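Local coordinates for galactose-1-phosphate uridylyltransferase (Pyrobaculum aerophilum str. IM2, PDB 6K9Z), which probably transfers uridylyl groups between UDP-glucose and hexose 1-phosphates such as galactose 1-phosphate, and binds zinc, at residues A[43-48]-A[78-83]; A[86-91]-A[137-142]. The protein carries 1 engineered substitution. All blocks are in the same frame, centred on the assembly; numbering follows the deposited sequence.

Interaction 1 (A[43-48]-A[78-83]); sequences WDVLIL and LVVVET
V81 meets L46, L48 and W43 at once; strands 46-48 and 78-81 run antiparallel, with V81 opposite L46. L48 and V81 share one face of the sheet. The L48 CG sits between its backbone N and carbonyl carbon (chi1 62°), a crowded choice. Beyond it the branches divide, CD2 touching V81 CG2 at 4.1 Å and CD1 lying alongside V79, 4.1 Å from its CB. The other V81 methyl, CG1, is 3.5 Å from CH2 of W43, the W43 and V81 side chains crossing at about a right angle. On the opposite face, I47 puts CG2 against L78 CD1 at 3.7 Å, while its CG1 runs beside V80 CG2. The backbone joins through two hydrogen-bonded pairs. L46 and V81 exchange bonds, with V81 N to L46 O at 2.7 Å and L46 N to V81 O at 3.1 Å. L48 and V79 do the same, and I47 with V80 is the non-hydrogen-bonded pair between them. V79 also touches UDP, and V81 packs on H138. With four backbone hydrogen bonds across the pair and hydrocarbon meeting between the side chains, the contact is consistent with an apolar flank beside UDP and H138.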
loop_
_atom_site.group_PDB
_atom_site.type_symbol
_atom_site.label_atom_id
_atom_site.label_comp_id
_atom_site.label_asym_id
_atom_site.label_seq_id
_atom_site.Cartn_x
_atom_site.Cartn_y
_atom_site.Cartn_z
ATOM N N TRP A 43 33.361 -14.209 -2.982
ATOM C CA TRP A 43 32.132 -14.498 -2.193
ATOM C C TRP A 43 31.004 -15.003 -3.101
ATOM O O TRP A 43 30.961 -14.601 -4.275
ATOM C CB TRP A 43 31.690 -13.248 -1.425
ATOM C CG TRP A 43 31.614 -12.013 -2.270
ATOM C CD1 TRP A 43 32.598 -11.089 -2.458
ATOM C CD2 TRP A 43 30.490 -11.560 -3.046
ATOM N NE1 TRP A 43 32.167 -10.094 -3.291
ATOM C CE2 TRP A 43 30.877 -10.355 -3.669
ATOM C CE3 TRP A 43 29.198 -12.048 -3.273
ATOM C CZ2 TRP A 43 30.019 -9.636 -4.500
ATOM C CZ3 TRP A 43 28.354 -11.339 -4.097
ATOM C CH2 TRP A 43 28.760 -10.150 -4.700
ATOM N N ASP A 44 30.151 -15.879 -2.562
ATOM C CA ASP A 44 28.967 -16.399 -3.285
ATOM C C ASP A 44 27.796 -15.481 -2.949
ATOM O O ASP A 44 26.947 -15.257 -3.859
ATOM C CB ASP A 44 28.660 -17.856 -2.904
ATOM C CG ASP A 44 29.617 -18.875 -3.508
ATOM O OD1 ASP A 44 30.048 -18.667 -4.664
ATOM O OD2 ASP A 44 29.900 -19.873 -2.823
ATOM N N VAL A 45 27.706 -15.066 -1.671
ATOM C CA VAL A 45 26.623 -14.192 -1.149
ATOM C C VAL A 45 27.244 -13.197 -0.182
ATOM O O VAL A 45 28.143 -13.561 0.559
ATOM C CB VAL A 45 25.503 -14.995 -0.464
ATOM C CG1 VAL A 45 24.478 -14.083 0.176
ATOM C CG2 VAL A 45 24.840 -15.975 -1.426
ATOM N N LEU A 46 26.782 -11.958 -0.232
ATOM C CA LEU A 46 27.308 -10.888 0.623
ATOM C C LEU A 46 26.150 -10.181 1.292
ATOM O O LEU A 46 25.237 -9.814 0.572
ATOM C CB LEU A 46 28.069 -9.938 -0.295
ATOM C CG LEU A 46 29.261 -9.280 0.351
ATOM C CD1 LEU A 46 30.197 -10.347 0.884
ATOM C CD2 LEU A 46 29.963 -8.372 -0.648
ATOM N N ILE A 47 26.194 -9.988 2.614
ATOM C CA ILE A 47 25.193 -9.164 3.335
ATOM C C ILE A 47 25.945 -7.933 3.827
ATOM O O ILE A 47 26.889 -8.089 4.614
ATOM C CB ILE A 47 24.487 -9.956 4.437
ATOM C CG1 ILE A 47 23.733 -11.122 3.795
ATOM C CG2 ILE A 47 23.592 -9.053 5.280
ATOM C CD1 ILE A 47 22.893 -11.926 4.729
ATOM N N LEU A 48 25.567 -6.784 3.478
ATOM C CA LEU A 48 26.373 -5.583 3.735
ATOM C C LEU A 48 25.489 -4.408 4.081
ATOM O O LEU A 48 24.290 -4.413 3.810
ATOM C CB LEU A 48 27.296 -5.303 2.556
ATOM C CG LEU A 48 26.694 -5.006 1.204
ATOM C CD1 LEU A 48 26.238 -3.556 1.144
ATOM C CD2 LEU A 48 27.798 -5.201 0.171
ATOM N N LEU A 78 20.286 -3.715 5.740
ATOM C CA LEU A 78 21.269 -4.569 5.062
ATOM C C LEU A 78 20.808 -4.854 3.630
ATOM O O LEU A 78 19.604 -4.956 3.366
ATOM C CB LEU A 78 21.442 -5.871 5.851
ATOM C CG LEU A 78 21.857 -5.747 7.319
ATOM C CD1 LEU A 78 21.852 -7.148 7.957
ATOM C CD2 LEU A 78 23.199 -5.109 7.462
ATOM N N VAL A 79 21.775 -4.997 2.763
ATOM C CA VAL A 79 21.606 -5.438 1.362
ATOM C C VAL A 79 22.145 -6.848 1.288
ATOM O O VAL A 79 23.283 -7.112 1.722
ATOM C CB VAL A 79 22.296 -4.501 0.363
ATOM C CG1 VAL A 79 22.158 -5.043 -1.043
ATOM C CG2 VAL A 79 21.737 -3.102 0.461
ATOM N N VAL A 80 21.340 -7.729 0.722
ATOM C CA VAL A 80 21.746 -9.129 0.437
ATOM C C VAL A 80 22.117 -9.146 -1.056
ATOM O O VAL A 80 21.171 -9.124 -1.891
ATOM C CB VAL A 80 20.602 -10.099 0.734
ATOM C CG1 VAL A 80 20.974 -11.549 0.386
ATOM C CG2 VAL A 80 20.107 -9.963 2.185
ATOM N N VAL A 81 23.404 -9.210 -1.356
ATOM C CA VAL A 81 23.893 -9.367 -2.746
ATOM C C VAL A 81 23.829 -10.858 -3.017
ATOM O O VAL A 81 24.626 -11.620 -2.427
ATOM C CB VAL A 81 25.272 -8.751 -2.979
ATOM C CG1 VAL A 81 25.609 -8.702 -4.459
ATOM C CG2 VAL A 81 25.416 -7.391 -2.344
ATOM N N GLU A 82 22.938 -11.238 -3.917
ATOM C CA GLU A 82 22.455 -12.619 -4.098
ATOM C C GLU A 82 23.407 -13.494 -4.922
ATOM O O GLU A 82 23.224 -14.700 -4.875
ATOM C CB GLU A 82 21.080 -12.564 -4.726
ATOM C CG GLU A 82 20.041 -12.040 -3.757
ATOM C CD GLU A 82 18.703 -11.766 -4.444
ATOM O OE1 GLU A 82 18.683 -11.839 -5.696
ATOM O OE2 GLU A 82 17.685 -11.660 -3.727
ATOM N N THR A 83 24.322 -12.886 -5.672
ATOM C CA THR A 83 25.262 -13.570 -6.603
ATOM C C THR A 83 26.320 -12.553 -6.967
ATOM O O THR A 83 26.007 -11.365 -7.023
ATOM C CB THR A 83 24.546 -14.050 -7.879
ATOM O OG1 THR A 83 25.507 -14.505 -8.818
ATOM C CG2 THR A 83 23.744 -12.934 -8.541
#

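Interaction 2 (A[86-91]-A[137-142]); sequences HDVDDL and THPFSQ. Engineered in segment 137-142: F140 (natural residue His). With ZN (zinc ion), chain C; UDP (uridine-5'-diphosphate), chain G.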
loop_
_atom_site.group_PDB
_atom_site.type_symbol
_atom_site.label_atom_id
_atom_site.label_comp_id
_atom_site.label_asym_id
_atom_site.label_seq_id
_atom_site.Cartn_x
_atom_site.Cartn_y
_atom_site.Cartn_z
ATOM N N HIS A 86 26.457 -10.021 -12.181
ATOM C CA HIS A 86 25.553 -8.868 -12.433
ATOM C C HIS A 86 24.445 -9.185 -13.444
ATOM O O HIS A 86 23.305 -8.753 -13.208
ATOM C CB HIS A 86 26.363 -7.652 -12.892
ATOM C CG HIS A 86 25.574 -6.390 -12.916
ATOM N ND1 HIS A 86 25.667 -5.449 -11.915
ATOM C CD2 HIS A 86 24.680 -5.911 -13.807
ATOM C CE1 HIS A 86 24.868 -4.440 -12.191
ATOM N NE2 HIS A 86 24.250 -4.701 -13.345
ATOM N N ASP A 87 24.778 -9.895 -14.528
ATOM C CA ASP A 87 23.791 -10.118 -15.623
ATOM C C ASP A 87 22.894 -11.341 -15.405
ATOM O O ASP A 87 22.933 -12.258 -16.240
ATOM C CB ASP A 87 24.443 -10.104 -17.008
ATOM C CG ASP A 87 23.477 -9.657 -18.092
ATOM O OD1 ASP A 87 22.770 -8.653 -17.867
ATOM O OD2 ASP A 87 23.428 -10.322 -19.147
ATOM N N VAL A 88 22.087 -11.316 -14.347
ATOM C CA VAL A 88 21.060 -12.364 -14.095
ATOM C C VAL A 88 19.777 -11.554 -13.976
ATOM O O VAL A 88 19.833 -10.592 -13.220
ATOM C CB VAL A 88 21.427 -13.140 -12.812
ATOM C CG1 VAL A 88 20.307 -14.023 -12.285
ATOM C CG2 VAL A 88 22.683 -13.959 -13.034
ATOM N N ASP A 89 18.712 -11.845 -14.730
ATOM C CA ASP A 89 17.459 -11.045 -14.630
ATOM C C ASP A 89 16.837 -11.216 -13.242
ATOM O O ASP A 89 16.448 -10.168 -12.629
ATOM C CB ASP A 89 16.416 -11.395 -15.691
ATOM C CG ASP A 89 15.111 -10.611 -15.486
ATOM O OD1 ASP A 89 15.109 -9.370 -15.721
ATOM O OD2 ASP A 89 14.094 -11.232 -15.063
ATOM N N ASP A 90 16.741 -12.462 -12.734
ATOM C CA ASP A 90 15.882 -12.761 -11.547
ATOM C C ASP A 90 16.563 -13.754 -10.587
ATOM O O ASP A 90 17.388 -14.563 -11.023
ATOM C CB ASP A 90 14.503 -13.290 -11.990
ATOM C CG ASP A 90 13.543 -13.409 -10.817
ATOM O OD1 ASP A 90 13.605 -12.519 -9.913
ATOM O OD2 ASP A 90 12.813 -14.415 -10.742
ATOM N N LEU A 91 16.130 -13.771 -9.341
ATOM C CA LEU A 91 16.463 -14.826 -8.350
ATOM C C LEU A 91 16.216 -16.195 -8.978
ATOM O O LEU A 91 17.046 -17.101 -8.835
ATOM C CB LEU A 91 15.585 -14.599 -7.128
ATOM C CG LEU A 91 15.805 -15.541 -5.962
ATOM C CD1 LEU A 91 17.224 -15.410 -5.416
ATOM C CD2 LEU A 91 14.772 -15.210 -4.895
ATOM N N THR A 137 20.476 -3.024 -11.323
ATOM C CA THR A 137 20.149 -4.248 -12.111
ATOM C C THR A 137 20.779 -5.499 -11.462
ATOM O O THR A 137 20.332 -6.640 -11.744
ATOM C CB THR A 137 20.511 -4.009 -13.581
ATOM O OG1 THR A 137 21.851 -3.514 -13.759
ATOM C CG2 THR A 137 19.564 -2.990 -14.189
ATOM N N HIS A 138 21.731 -5.330 -10.548
ATOM C CA HIS A 138 22.369 -6.485 -9.861
ATOM C C HIS A 138 21.339 -7.140 -8.962
ATOM O O HIS A 138 20.639 -6.415 -8.253
ATOM C CB HIS A 138 23.606 -6.003 -9.086
ATOM C CG HIS A 138 24.574 -7.099 -8.770
ATOM N ND1 HIS A 138 25.813 -7.178 -9.317
ATOM C CD2 HIS A 138 24.438 -8.157 -7.958
ATOM C CE1 HIS A 138 26.450 -8.234 -8.838
ATOM N NE2 HIS A 138 25.602 -8.892 -8.007
ATOM N N PRO A 139 21.200 -8.496 -8.997
ATOM C CA PRO A 139 20.257 -9.205 -8.143
ATOM C C PRO A 139 20.581 -8.955 -6.670
ATOM O O PRO A 139 21.689 -9.233 -6.228
ATOM C CB PRO A 139 20.484 -10.684 -8.448
ATOM C CG PRO A 139 21.008 -10.669 -9.840
ATOM C CD PRO A 139 21.897 -9.442 -9.889
ATOM N N PHE A 140 19.587 -8.474 -5.938
ATOM C CA PHE A 140 19.731 -8.208 -4.485
ATOM C C PHE A 140 18.347 -8.212 -3.838
ATOM O O PHE A 140 17.306 -7.946 -4.487
ATOM C CB PHE A 140 20.473 -6.905 -4.185
ATOM C CG PHE A 140 19.652 -5.668 -4.414
ATOM C CD1 PHE A 140 19.542 -5.136 -5.683
ATOM C CD2 PHE A 140 18.965 -5.057 -3.386
ATOM C CE1 PHE A 140 18.770 -4.012 -5.918
ATOM C CE2 PHE A 140 18.179 -3.934 -3.619
ATOM C CZ PHE A 140 18.076 -3.424 -4.884
ATOM N N SER A 141 18.396 -8.403 -2.535
ATOM C CA SER A 141 17.244 -8.264 -1.619
ATOM C C SER A 141 17.681 -7.405 -0.412
ATOM O O SER A 141 18.828 -7.008 -0.342
ATOM C CB SER A 141 16.686 -9.644 -1.267
ATOM O OG SER A 141 17.690 -10.608 -1.057
ATOM N N GLN A 142 16.784 -7.200 0.532
ATOM C CA GLN A 142 17.005 -6.251 1.628
ATOM C C GLN A 142 16.581 -6.918 2.931
ATOM O O GLN A 142 15.638 -7.702 2.946
ATOM C CB GLN A 142 16.266 -4.925 1.379
ATOM C CG GLN A 142 16.819 -4.105 0.197
ATOM C CD GLN A 142 16.239 -2.718 0.169
ATOM O OE1 GLN A 142 16.469 -1.866 1.058
ATOM N NE2 GLN A 142 15.479 -2.475 -0.870
HETATM ZN ZN ZN C . 26.739 -5.550 -10.307
HETATM N N1 UDP G . 22.032 0.841 -2.120
HETATM C C2 UDP G . 23.226 0.751 -1.391
HETATM N N3 UDP G . 24.360 1.256 -1.865
HETATM C C4 UDP G . 24.354 1.886 -3.021
HETATM C C5 UDP G . 23.213 2.027 -3.760
HETATM C C6 UDP G . 22.050 1.492 -3.263
HETATM O O2 UDP G . 23.310 0.190 -0.337
HETATM O O4 UDP G . 25.394 2.343 -3.459
HETATM C "C1'" UDP G . 20.750 0.365 -1.641
HETATM C "C2'" UDP G . 19.967 1.674 -1.543
HETATM O "O2'" UDP G . 20.367 2.627 -0.581
HETATM C "C3'" UDP G . 18.563 1.210 -1.312
HETATM C "C4'" UDP G . 18.497 0.025 -2.173
HETATM O "O4'" UDP G . 19.851 -0.280 -2.533
HETATM O "O3'" UDP G . 18.250 0.914 0.007
HETATM C "C5'" UDP G . 17.559 0.617 -3.210
HETATM O "O5'" UDP G . 16.259 0.932 -2.646
HETATM P PA UDP G . 15.696 2.141 -1.674
HETATM O O1A UDP G . 16.347 3.481 -1.935
HETATM O O2A UDP G . 14.256 2.257 -2.063
HETATM O O3A UDP G . 15.878 1.597 -0.146
HETATM P PB UDP G . 15.868 2.248 1.267
HETATM O O1B UDP G . 16.970 3.103 1.144
HETATM O O2B UDP G . 16.009 1.181 2.269
HETATM O O3B UDP G . 14.674 2.997 1.387
#
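H86 ND1 and H138 ND1 lie only 3.1 Å apart without a hydrogen bond between them, because both bind the same zinc ion, at 1.9 Å from H86 and 2.1 Å from H138. C30 and C33 complete the site. Both histidines hold CG anti to the backbone N, and their ring planes stand at 83°, an oblique pairing. With ND1 on zinc and NE2 bonded, each ring is held at two points: H86 NE2 donates to T137 OG1 at 2.7 Å, with the hydroxyl tilted 22° from the ring plane, while H138 NE2 bonds to T83 O. Metal binding would probably polarise both N-H groups and strengthen these bonds. Next along the chain, P139 rests on the 86-91 loop, its CG 3.9 Å from V88 CB and its CD 3.7 Å from H86 O. Further on, F140, engineered in place of the histidine predicted to carry UMP, has CE2 4.2 Å from O4' of UDP, and the carboxamide of Q142 lies beside the ribose and diphosphate. An alanine at Q142 would probably open a gap there and leave that part of the nucleotide less firmly flanked. Strand 140-146 runs between strands 76-81 and 121-128, while the 86-91 loop leads from strand 76-81 toward helix 96-114, its D90 and L91 resting on helix 220-240.

In the fold
After strands 2-5 and 12-15 the chain supplies C30 and C33, then enters interaction 1. Its 29-residue loop runs through N50, R51 and Y52 of the UDP pocket and short strand 70-71 before strand 76-81 returns to pair with 46-49, the outermost strand at this end of the large antiparallel sheet. Interaction 2 opens three residues after that contact closes, and its longer loop takes in helix 96-114 and strand 121-128. The two are therefore in series, neither nested nor crossed. They join through the sheet, where V80 N bonds to S141 O across neighbouring strands and E82 packs on P139, which ties the loop carrying zinc ligand H86 and the strands beside UDP into one part of the fold.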